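Local coordinates for molybdopterin-guanine dinucleotide biosynthesis adapter protein (Escherichia coli, PDB 1NP6) that binds GTP, hydrolyses it weakly and may act as an adapter for efficient synthesis and use of the molybdopterin guanine dinucleotide cofactor, at residues A10-S15 with I114-L119; G38-T43 with E107-E112; C31-R36 with L161-V166. All blocks are in the same frame, centred on the assembly; numbering follows the deposited sequence.

From the N terminus, residues 10-15 leave the first strand, and helix 19-32 carries the chain to 31-36, then strand 37-42 to 38-43. Interaction 2 closes first, when 107-112 returns to 38-43. Interaction 1 follows a few residues later, as 114-119 pairs with 10-15, so interaction 2 is nested inside it. Interaction 3 closes last, with 161-166 reaching back to 31-36; it also encloses interaction 2 but crosses interaction 1. Interactions 1 and 2 join strands of one parallel sheet and touch through Glu112, beside Ala10 and Ala12. Interaction 3 joins the end of helix 19-32 to helix 158-170, on one side of that sheet, and Ile117 packs under Leu161, Phe164 and Val165.

Interaction 1 (A10-S15 with I114-L119); sequences AFAAWS and IAKIVL
Ala10, Phe11 and Ala12 run in parallel register with Lys116, Ile117 and Val118, the axes of the two short strands inclined by 21°. Four backbone hydrogen bonds establish the pairing. Ala10 N donates to Ala115 O at 2.9 Å and Ala10 O accepts from Ile117 N; Ala12 repeats the pattern by donating to Ile117 O and accepting from Leu119 N. Between these bonds lie CA-H...O contacts, such as Phe11 CA to Ile117 O at 3.3 Å.

Apolar contacts form on both faces. On one, chi1 of -83° sets Phe11 CG anti to its carbonyl carbon, and the side chain lies alongside Ile117. Ile117 CB sits over the ring face, a CH-pi contact 4.3 Å from the ring centroid, while Leu119 CD2 meets the ring edge in plane at Phe11 CD2, 3.9 Å away. An alanine in place of Phe11 would probably open a gap between Ile117, Leu119 and helix 19-32. On the other face Ala10 CB touches Ile114 CD1 at 3.7 Å, and the bent Lys116 chain brings CD against Ala10 CB and Ala12 CB.

Past the strand, Ala13 enters the Walker A P-loop, its CB 3.9 Å from Leu119 CB. Strand 103-107 bonds to Phe11 on one flank, strand 137-142 to Lys116 and Val118 on the other, and Leu22, Leu23 and Leu26 of helix 19-32 cover Phe11 and Leu119.

Interaction 2 (G38-T43 with E107-E112); sequences GLIKHT and EGFKHE
Lys41 and Glu107 lie side by side and point the same way, both with CG anti to the backbone N (chi1 -177° for Lys41). The Glu107 chain, extended beyond CG, runs alongside the aliphatic part of the lysine, and Glu107 OE1 rests 3.4 Å from Lys41 CG. The Lys41 chain then bends at chi3 and chi4, leaving NZ 4.1 Å from Glu107 OE1, beyond a salt bridge. Water 2 links the two, donating to Glu107 OE1 and accepting a weak bond from Lys41 NZ.

Here strand 37-42 runs parallel to the end of strand 103-107 in the P-loop NTPase sheet: Glu107 N donates to Ile40 O at 3.0 Å, and His42 N donates to Glu107 O. Glu107 also touches Lys19 and Thr20 of the inferred GTP site. On its other side, strand 37-42 pairs with a strand of the second subunit, continuing the sheet.

Phe109 has CG anti to its carbonyl carbon (chi1 -69°), and its ring meets strand 37-42. His42 CB makes a CH-pi contact, 4.0 Å from the Phe109 ring centroid and directly over the centre. Ile40 CG2 approaches Phe109 CE1 at 3.7 Å. The imidazole is oblique to the phenyl, their planes at 56°, and His42 NE2 is hydrogen-bonded to Glu85 OE2.

Interaction 3 (C31-R36 with L161-V166); sequences CARGIR and LADFVV
Arg33 reaches from the end of helix 19-32 across to Ala162 and Asp163, burying more surface in this contact than any other residue of the two segments. Its CG stands anti to the carbonyl carbon (chi1 -66°), and the chain is extended from CG to NE, which carries NE to the neighbouring helix. Arg33 NE lies 3.6 Å from Ala162 CB. One guanidinium face looks onto the helix backbone, with Ala162 C and Asp163 CA over it.

The CB of Asp163 points away from segment 31-36, yet the carboxylate comes back to Arg33. A salt bridge between Arg33 NH1 and Asp163 OD1 is likely, but at a modelled 2.3 Å, too short to be real, its geometry is doubtful. As modelled, the guanidinium and carboxylate planes are 79° apart. The guanidinium has another acidic partner: Arg33 NH2 makes a salt bridge with Glu159, one turn before Asp163 on helix 158-170.

Both helices pack on the same side of the parallel sheet, and deeper between them Leu161 and Ala162 touch Leu26. Helix 19-32 ends in a Schellman motif. Gly34, with positive phi, gives one of the two bonds back into the last turn, from its N to Cys31 O at 3.0 Å, and the chain turns toward strand 37-42.

That turn brings Ile35 to Val166. Val166 CG1 is anti to its backbone N (chi1 178°), with CG2 beside the N and directed at the turn. Val166 CG2 meets Ile35 CD1 at 3.5 Å, tighter than usual for two carbons, and Ile35 chi2 departs from a staggered value. The same methyl, Val166 CG2, lies 4.4 Å from Arg33 CD, beside the extended arginine chain.

Interaction 1 (A10-S15 with I114-L119)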
loop_
_atom_site.group_PDB
_atom_site.type_symbol
_atom_site.label_atom_id
_atom_site.label_comp_id
_atom_site.label_asym_id
_atom_site.label_seq_id
_atom_site.Cartn_x
_atom_site.Cartn_y
_atom_site.Cartn_z
ATOM N N ALA B 10 -17.508 6.838 9.281
ATOM C CA ALA B 10 -18.070 6.239 8.069
ATOM C C ALA B 10 -19.173 7.095 7.450
ATOM O O ALA B 10 -19.893 7.805 8.153
ATOM C CB ALA B 10 -18.601 4.836 8.354
ATOM N N PHE B 11 -19.299 6.993 6.131
ATOM C CA PHE B 11 -20.411 7.547 5.379
ATOM C C PHE B 11 -21.174 6.396 4.749
ATOM O O PHE B 11 -20.594 5.569 4.042
ATOM C CB PHE B 11 -19.904 8.527 4.302
ATOM C CG PHE B 11 -19.648 9.915 4.837
ATOM C CD1 PHE B 11 -18.464 10.207 5.488
ATOM C CD2 PHE B 11 -20.620 10.901 4.748
ATOM C CE1 PHE B 11 -18.240 11.460 6.029
ATOM C CE2 PHE B 11 -20.397 12.165 5.282
ATOM C CZ PHE B 11 -19.207 12.444 5.915
ATOM N N ALA B 12 -22.471 6.326 5.032
ATOM C CA ALA B 12 -23.256 5.188 4.603
ATOM C C ALA B 12 -24.496 5.605 3.837
ATOM O O ALA B 12 -25.189 6.545 4.228
ATOM C CB ALA B 12 -23.630 4.311 5.824
ATOM N N ALA B 13 -24.772 4.884 2.749
ATOM C CA ALA B 13 -25.942 5.104 1.903
ATOM C C ALA B 13 -26.194 3.920 0.967
ATOM O O ALA B 13 -25.264 3.176 0.624
ATOM C CB ALA B 13 -25.799 6.404 1.080
ATOM N N TRP B 14 -27.451 3.748 0.567
ATOM C CA TRP B 14 -27.811 2.824 -0.512
ATOM C C TRP B 14 -27.090 3.233 -1.789
ATOM O O TRP B 14 -26.914 4.424 -2.043
ATOM C CB TRP B 14 -29.314 2.890 -0.810
ATOM C CG TRP B 14 -30.250 2.469 0.297
ATOM C CD1 TRP B 14 -30.327 1.232 0.904
ATOM C CD2 TRP B 14 -31.269 3.274 0.905
ATOM N NE1 TRP B 14 -31.322 1.236 1.852
ATOM C CE2 TRP B 14 -31.917 2.472 1.880
ATOM C CE3 TRP B 14 -31.703 4.594 0.733
ATOM C CZ2 TRP B 14 -32.971 2.953 2.675
ATOM C CZ3 TRP B 14 -32.747 5.076 1.532
ATOM C CH2 TRP B 14 -33.367 4.252 2.489
ATOM N N SER B 15 -26.708 2.240 -2.595
ATOM C CA SER B 15 -26.099 2.447 -3.909
ATOM C C SER B 15 -26.846 3.502 -4.737
ATOM O O SER B 15 -28.078 3.458 -4.852
ATOM C CB SER B 15 -26.068 1.110 -4.667
ATOM O OG SER B 15 -25.270 1.182 -5.836
ATOM N N ILE B 114 -18.839 1.848 13.469
ATOM C CA ILE B 114 -18.223 3.053 14.058
ATOM C C ILE B 114 -19.112 4.296 13.821
ATOM O O ILE B 114 -20.100 4.202 13.106
ATOM C CB ILE B 114 -16.810 3.279 13.461
ATOM C CG1 ILE B 114 -16.631 2.503 12.144
ATOM C CG2 ILE B 114 -15.731 2.883 14.468
ATOM C CD1 ILE B 114 -16.438 3.377 10.913
ATOM N N ALA B 115 -18.777 5.429 14.442
ATOM C CA ALA B 115 -19.475 6.705 14.181
ATOM C C ALA B 115 -19.753 6.858 12.683
ATOM O O ALA B 115 -18.889 6.536 11.862
ATOM C CB ALA B 115 -18.667 7.884 14.687
ATOM N N LYS B 116 -20.958 7.325 12.351
ATOM C CA LYS B 116 -21.454 7.252 10.979
ATOM C C LYS B 116 -22.387 8.409 10.612
ATOM O O LYS B 116 -23.248 8.801 11.406
ATOM C CB LYS B 116 -22.211 5.931 10.803
ATOM C CG LYS B 116 -22.159 5.323 9.422
ATOM C CD LYS B 116 -22.169 3.787 9.487
ATOM C CE LYS B 116 -23.209 3.246 10.476
ATOM N NZ LYS B 116 -23.411 1.778 10.310
ATOM N N ILE B 117 -22.224 8.936 9.400
ATOM C CA ILE B 117 -23.217 9.843 8.809
ATOM C C ILE B 117 -23.925 9.079 7.692
ATOM O O ILE B 117 -23.276 8.421 6.878
ATOM C CB ILE B 117 -22.538 11.158 8.307
ATOM C CG1 ILE B 117 -22.003 11.935 9.515
ATOM C CG2 ILE B 117 -23.530 12.010 7.446
ATOM C CD1 ILE B 117 -21.065 13.084 9.181
ATOM N N VAL B 118 -25.256 9.123 7.702
ATOM C CA VAL B 118 -26.102 8.415 6.744
ATOM C C VAL B 118 -26.666 9.449 5.754
ATOM O O VAL B 118 -26.999 10.548 6.145
ATOM C CB VAL B 118 -27.263 7.680 7.466
ATOM C CG1 VAL B 118 -28.307 7.101 6.480
ATOM C CG2 VAL B 118 -26.704 6.579 8.347
ATOM N N LEU B 119 -26.743 9.085 4.483
ATOM C CA LEU B 119 -27.200 10.015 3.440
ATOM C C LEU B 119 -28.577 9.628 2.920
ATOM O O LEU B 119 -28.919 8.440 2.902
ATOM C CB LEU B 119 -26.185 10.055 2.290
ATOM C CG LEU B 119 -24.683 10.097 2.637
ATOM C CD1 LEU B 119 -23.864 10.087 1.366
ATOM C CD2 LEU B 119 -24.270 11.287 3.528
HETATM O O HOH W 1 -29.207 5.960 2.514
#

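Interaction 2 (G38-T43 with E107-E112)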
loop_
_atom_site.group_PDB
_atom_site.type_symbol
_atom_site.label_atom_id
_atom_site.label_comp_id
_atom_site.label_asym_id
_atom_site.label_seq_id
_atom_site.Cartn_x
_atom_site.Cartn_y
_atom_site.Cartn_z
ATOM N N GLY B 38 -7.434 10.694 6.019
ATOM C CA GLY B 38 -7.232 9.397 5.378
ATOM C C GLY B 38 -8.562 8.866 4.852
ATOM O O GLY B 38 -9.642 9.333 5.258
ATOM N N LEU B 39 -8.477 7.867 3.973
ATOM C CA LEU B 39 -9.635 7.216 3.378
ATOM C C LEU B 39 -9.439 5.695 3.275
ATOM O O LEU B 39 -8.410 5.222 2.768
ATOM C CB LEU B 39 -9.905 7.750 1.973
ATOM C CG LEU B 39 -11.113 7.144 1.217
ATOM C CD1 LEU B 39 -12.445 7.496 1.870
ATOM C CD2 LEU B 39 -11.122 7.622 -0.224
ATOM N N ILE B 40 -10.431 4.946 3.749
ATOM C CA ILE B 40 -10.473 3.488 3.551
ATOM C C ILE B 40 -11.744 3.149 2.753
ATOM O O ILE B 40 -12.863 3.495 3.154
ATOM C CB ILE B 40 -10.474 2.744 4.915
ATOM C CG1 ILE B 40 -9.272 3.172 5.773
ATOM C CG2 ILE B 40 -10.519 1.228 4.671
ATOM C CD1 ILE B 40 -9.192 2.478 7.212
ATOM N N LYS B 41 -11.567 2.472 1.629
ATOM C CA LYS B 41 -12.654 2.229 0.685
ATOM C C LYS B 41 -12.688 0.753 0.265
ATOM O O LYS B 41 -11.641 0.114 0.148
ATOM C CB LYS B 41 -12.424 3.104 -0.560
ATOM C CG LYS B 41 -13.505 3.029 -1.646
ATOM C CD LYS B 41 -13.175 3.939 -2.837
ATOM C CE LYS B 41 -13.714 3.363 -4.156
ATOM N NZ LYS B 41 -15.140 3.735 -4.454
ATOM N N HIS B 42 -13.887 0.228 0.032
ATOM C CA HIS B 42 -14.076 -1.078 -0.610
ATOM C C HIS B 42 -14.383 -0.928 -2.103
ATOM O O HIS B 42 -15.067 0.015 -2.506
ATOM C CB HIS B 42 -15.217 -1.828 0.076
ATOM C CG HIS B 42 -15.310 -3.271 -0.306
ATOM N ND1 HIS B 42 -16.225 -3.740 -1.225
ATOM C CD2 HIS B 42 -14.613 -4.352 0.116
ATOM C CE1 HIS B 42 -16.085 -5.048 -1.354
ATOM N NE2 HIS B 42 -15.116 -5.443 -0.551
ATOM N N THR B 43 -13.864 -1.849 -2.923
ATOM C CA THR B 43 -14.145 -1.862 -4.355
ATOM C C THR B 43 -14.434 -3.282 -4.855
ATOM O O THR B 43 -13.947 -4.259 -4.285
ATOM C CB THR B 43 -12.988 -1.159 -5.174
ATOM O OG1 THR B 43 -13.403 -0.953 -6.530
ATOM C CG2 THR B 43 -11.740 -2.039 -5.319
ATOM N N GLU B 107 -15.726 4.087 3.748
ATOM C CA GLU B 107 -16.791 3.968 2.741
ATOM C C GLU B 107 -16.841 2.629 1.952
ATOM O O GLU B 107 -15.807 2.063 1.599
ATOM C CB GLU B 107 -16.633 5.130 1.749
ATOM C CG GLU B 107 -17.345 4.928 0.433
ATOM C CD GLU B 107 -16.740 5.756 -0.667
ATOM O OE1 GLU B 107 -15.505 5.699 -0.843
ATOM O OE2 GLU B 107 -17.507 6.472 -1.340
ATOM N N GLY B 108 -18.051 2.140 1.673
ATOM C CA GLY B 108 -18.259 1.032 0.743
ATOM C C GLY B 108 -18.307 -0.376 1.331
ATOM O O GLY B 108 -18.536 -1.352 0.601
ATOM N N PHE B 109 -18.093 -0.481 2.639
ATOM C CA PHE B 109 -18.127 -1.772 3.341
ATOM C C PHE B 109 -19.551 -2.171 3.752
ATOM O O PHE B 109 -20.347 -1.327 4.178
ATOM C CB PHE B 109 -17.216 -1.742 4.576
ATOM C CG PHE B 109 -15.731 -1.672 4.247
ATOM C CD1 PHE B 109 -15.107 -0.441 4.027
ATOM C CD2 PHE B 109 -14.962 -2.834 4.162
ATOM C CE1 PHE B 109 -13.746 -0.369 3.704
ATOM C CE2 PHE B 109 -13.598 -2.775 3.851
ATOM C CZ PHE B 109 -12.989 -1.539 3.622
ATOM N N LYS B 110 -19.857 -3.462 3.617
ATOM C CA LYS B 110 -21.147 -4.025 4.029
ATOM C C LYS B 110 -21.399 -3.821 5.524
ATOM O O LYS B 110 -22.506 -3.458 5.931
ATOM C CB LYS B 110 -21.199 -5.520 3.703
ATOM C CG LYS B 110 -22.399 -5.952 2.871
ATOM C CD LYS B 110 -22.359 -7.452 2.576
ATOM C CE LYS B 110 -21.646 -7.749 1.259
ATOM N NZ LYS B 110 -20.174 -7.887 1.447
ATOM N N HIS B 111 -20.364 -4.048 6.332
ATOM C CA HIS B 111 -20.461 -3.868 7.773
ATOM C C HIS B 111 -19.429 -2.864 8.280
ATOM O O HIS B 111 -18.217 -3.080 8.140
ATOM C CB HIS B 111 -20.317 -5.211 8.484
ATOM C CG HIS B 111 -21.390 -6.195 8.128
ATOM N ND1 HIS B 111 -22.454 -6.471 8.960
ATOM C CD2 HIS B 111 -21.565 -6.964 7.026
ATOM C CE1 HIS B 111 -23.235 -7.371 8.388
ATOM N NE2 HIS B 111 -22.718 -7.686 7.213
ATOM N N GLU B 112 -19.926 -1.763 8.850
ATOM C CA GLU B 112 -19.092 -0.673 9.386
ATOM C C GLU B 112 -19.586 -0.214 10.756
ATOM O O GLU B 112 -20.539 0.568 10.859
ATOM C CB GLU B 112 -19.038 0.524 8.415
ATOM C CG GLU B 112 -19.637 0.243 7.049
ATOM C CD GLU B 112 -19.433 1.373 6.061
ATOM O OE1 GLU B 112 -20.384 2.157 5.864
ATOM O OE2 GLU B 112 -18.335 1.452 5.475
HETATM O O HOH W 2 -15.365 6.916 -3.085
#

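Interaction 3 (C31-R36 with L161-V166)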
loop_
_atom_site.group_PDB
_atom_site.type_symbol
_atom_site.label_atom_id
_atom_site.label_comp_id
_atom_site.label_asym_id
_atom_site.label_seq_id
_atom_site.Cartn_x
_atom_site.Cartn_y
_atom_site.Cartn_z
ATOM N N CYS B 31 -9.457 19.522 3.781
ATOM C CA CYS B 31 -8.050 19.833 3.569
ATOM C C CYS B 31 -7.811 21.350 3.606
ATOM O O CYS B 31 -6.768 21.811 4.081
ATOM C CB CYS B 31 -7.577 19.271 2.226
ATOM S SG CYS B 31 -7.228 17.505 2.203
ATOM N N ALA B 32 -8.788 22.116 3.124
ATOM C CA ALA B 32 -8.700 23.584 3.126
ATOM C C ALA B 32 -8.640 24.172 4.538
ATOM O O ALA B 32 -8.036 25.220 4.739
ATOM C CB ALA B 32 -9.853 24.194 2.354
ATOM N N ARG B 33 -9.271 23.500 5.505
ATOM C CA ARG B 33 -9.237 23.928 6.911
ATOM C C ARG B 33 -7.995 23.424 7.685
ATOM O O ARG B 33 -7.851 23.688 8.896
ATOM C CB ARG B 33 -10.522 23.504 7.632
ATOM C CG ARG B 33 -11.794 24.180 7.149
ATOM C CD ARG B 33 -13.048 23.365 7.407
ATOM N NE ARG B 33 -14.197 23.819 6.622
ATOM C CZ ARG B 33 -15.150 24.620 7.077
ATOM N NH1 ARG B 33 -15.110 25.078 8.319
ATOM N NH2 ARG B 33 -16.154 24.969 6.289
ATOM N N GLY B 34 -7.130 22.691 6.976
ATOM C CA GLY B 34 -5.892 22.121 7.503
ATOM C C GLY B 34 -6.042 20.702 8.068
ATOM O O GLY B 34 -5.109 20.159 8.656
ATOM N N ILE B 35 -7.222 20.112 7.919
ATOM C CA ILE B 35 -7.434 18.709 8.296
ATOM C C ILE B 35 -6.719 17.800 7.296
ATOM O O ILE B 35 -6.819 18.010 6.093
ATOM C CB ILE B 35 -8.948 18.369 8.343
ATOM C CG1 ILE B 35 -9.619 19.070 9.529
ATOM C CG2 ILE B 35 -9.171 16.831 8.398
ATOM C CD1 ILE B 35 -10.948 19.679 9.188
ATOM N N ARG B 36 -5.981 16.803 7.783
ATOM C CA ARG B 36 -5.337 15.868 6.873
ATOM C C ARG B 36 -6.086 14.539 6.938
ATOM O O ARG B 36 -5.858 13.762 7.860
ATOM C CB ARG B 36 -3.846 15.707 7.195
ATOM C CG ARG B 36 -3.064 17.033 7.333
ATOM C CD ARG B 36 -1.733 16.911 8.110
ATOM N NE ARG B 36 -1.929 16.631 9.536
ATOM C CZ ARG B 36 -0.991 16.184 10.374
ATOM N NH1 ARG B 36 0.251 15.935 9.954
ATOM N NH2 ARG B 36 -1.303 15.976 11.654
ATOM N N LEU B 161 -21.382 20.828 6.195
ATOM C CA LEU B 161 -20.978 19.450 6.510
ATOM C C LEU B 161 -19.544 19.393 7.064
ATOM O O LEU B 161 -19.279 18.713 8.055
ATOM C CB LEU B 161 -21.143 18.555 5.266
ATOM C CG LEU B 161 -20.869 17.047 5.385
ATOM C CD1 LEU B 161 -21.629 16.419 6.565
ATOM C CD2 LEU B 161 -21.220 16.341 4.085
ATOM N N ALA B 162 -18.627 20.131 6.439
ATOM C CA ALA B 162 -17.253 20.229 6.917
ATOM C C ALA B 162 -17.176 20.851 8.325
ATOM O O ALA B 162 -16.339 20.453 9.129
ATOM C CB ALA B 162 -16.367 21.022 5.908
ATOM N N ASP B 163 -18.065 21.796 8.619
ATOM C CA ASP B 163 -18.134 22.420 9.934
ATOM C C ASP B 163 -18.590 21.404 10.977
ATOM O O ASP B 163 -18.067 21.384 12.088
ATOM C CB ASP B 163 -19.108 23.605 9.946
ATOM C CG ASP B 163 -18.565 24.836 9.218
ATOM O OD1 ASP B 163 -17.388 24.841 8.814
ATOM O OD2 ASP B 163 -19.256 25.845 9.009
ATOM N N PHE B 164 -19.571 20.583 10.610
ATOM C CA PHE B 164 -20.153 19.602 11.536
ATOM C C PHE B 164 -19.139 18.505 11.893
ATOM O O PHE B 164 -19.099 18.012 13.041
ATOM C CB PHE B 164 -21.444 19.009 10.951
ATOM C CG PHE B 164 -22.044 17.906 11.789
ATOM C CD1 PHE B 164 -22.982 18.197 12.774
ATOM C CD2 PHE B 164 -21.660 16.579 11.588
ATOM C CE1 PHE B 164 -23.523 17.176 13.566
ATOM C CE2 PHE B 164 -22.196 15.560 12.373
ATOM C CZ PHE B 164 -23.136 15.867 13.355
ATOM N N VAL B 165 -18.340 18.114 10.902
ATOM C CA VAL B 165 -17.276 17.132 11.107
ATOM C C VAL B 165 -16.186 17.701 12.027
ATOM O O VAL B 165 -15.807 17.059 12.992
ATOM C CB VAL B 165 -16.704 16.563 9.776
ATOM C CG1 VAL B 165 -15.492 15.640 10.016
ATOM C CG2 VAL B 165 -17.779 15.839 8.955
ATOM N N VAL B 166 -15.685 18.904 11.776
ATOM C CA VAL B 166 -14.750 19.517 12.755
ATOM C C VAL B 166 -15.261 19.511 14.228
ATOM O O VAL B 166 -14.530 19.147 15.165
ATOM C CB VAL B 166 -14.345 20.953 12.354
ATOM C CG1 VAL B 166 -13.426 21.579 13.420
ATOM C CG2 VAL B 166 -13.653 20.937 11.015
#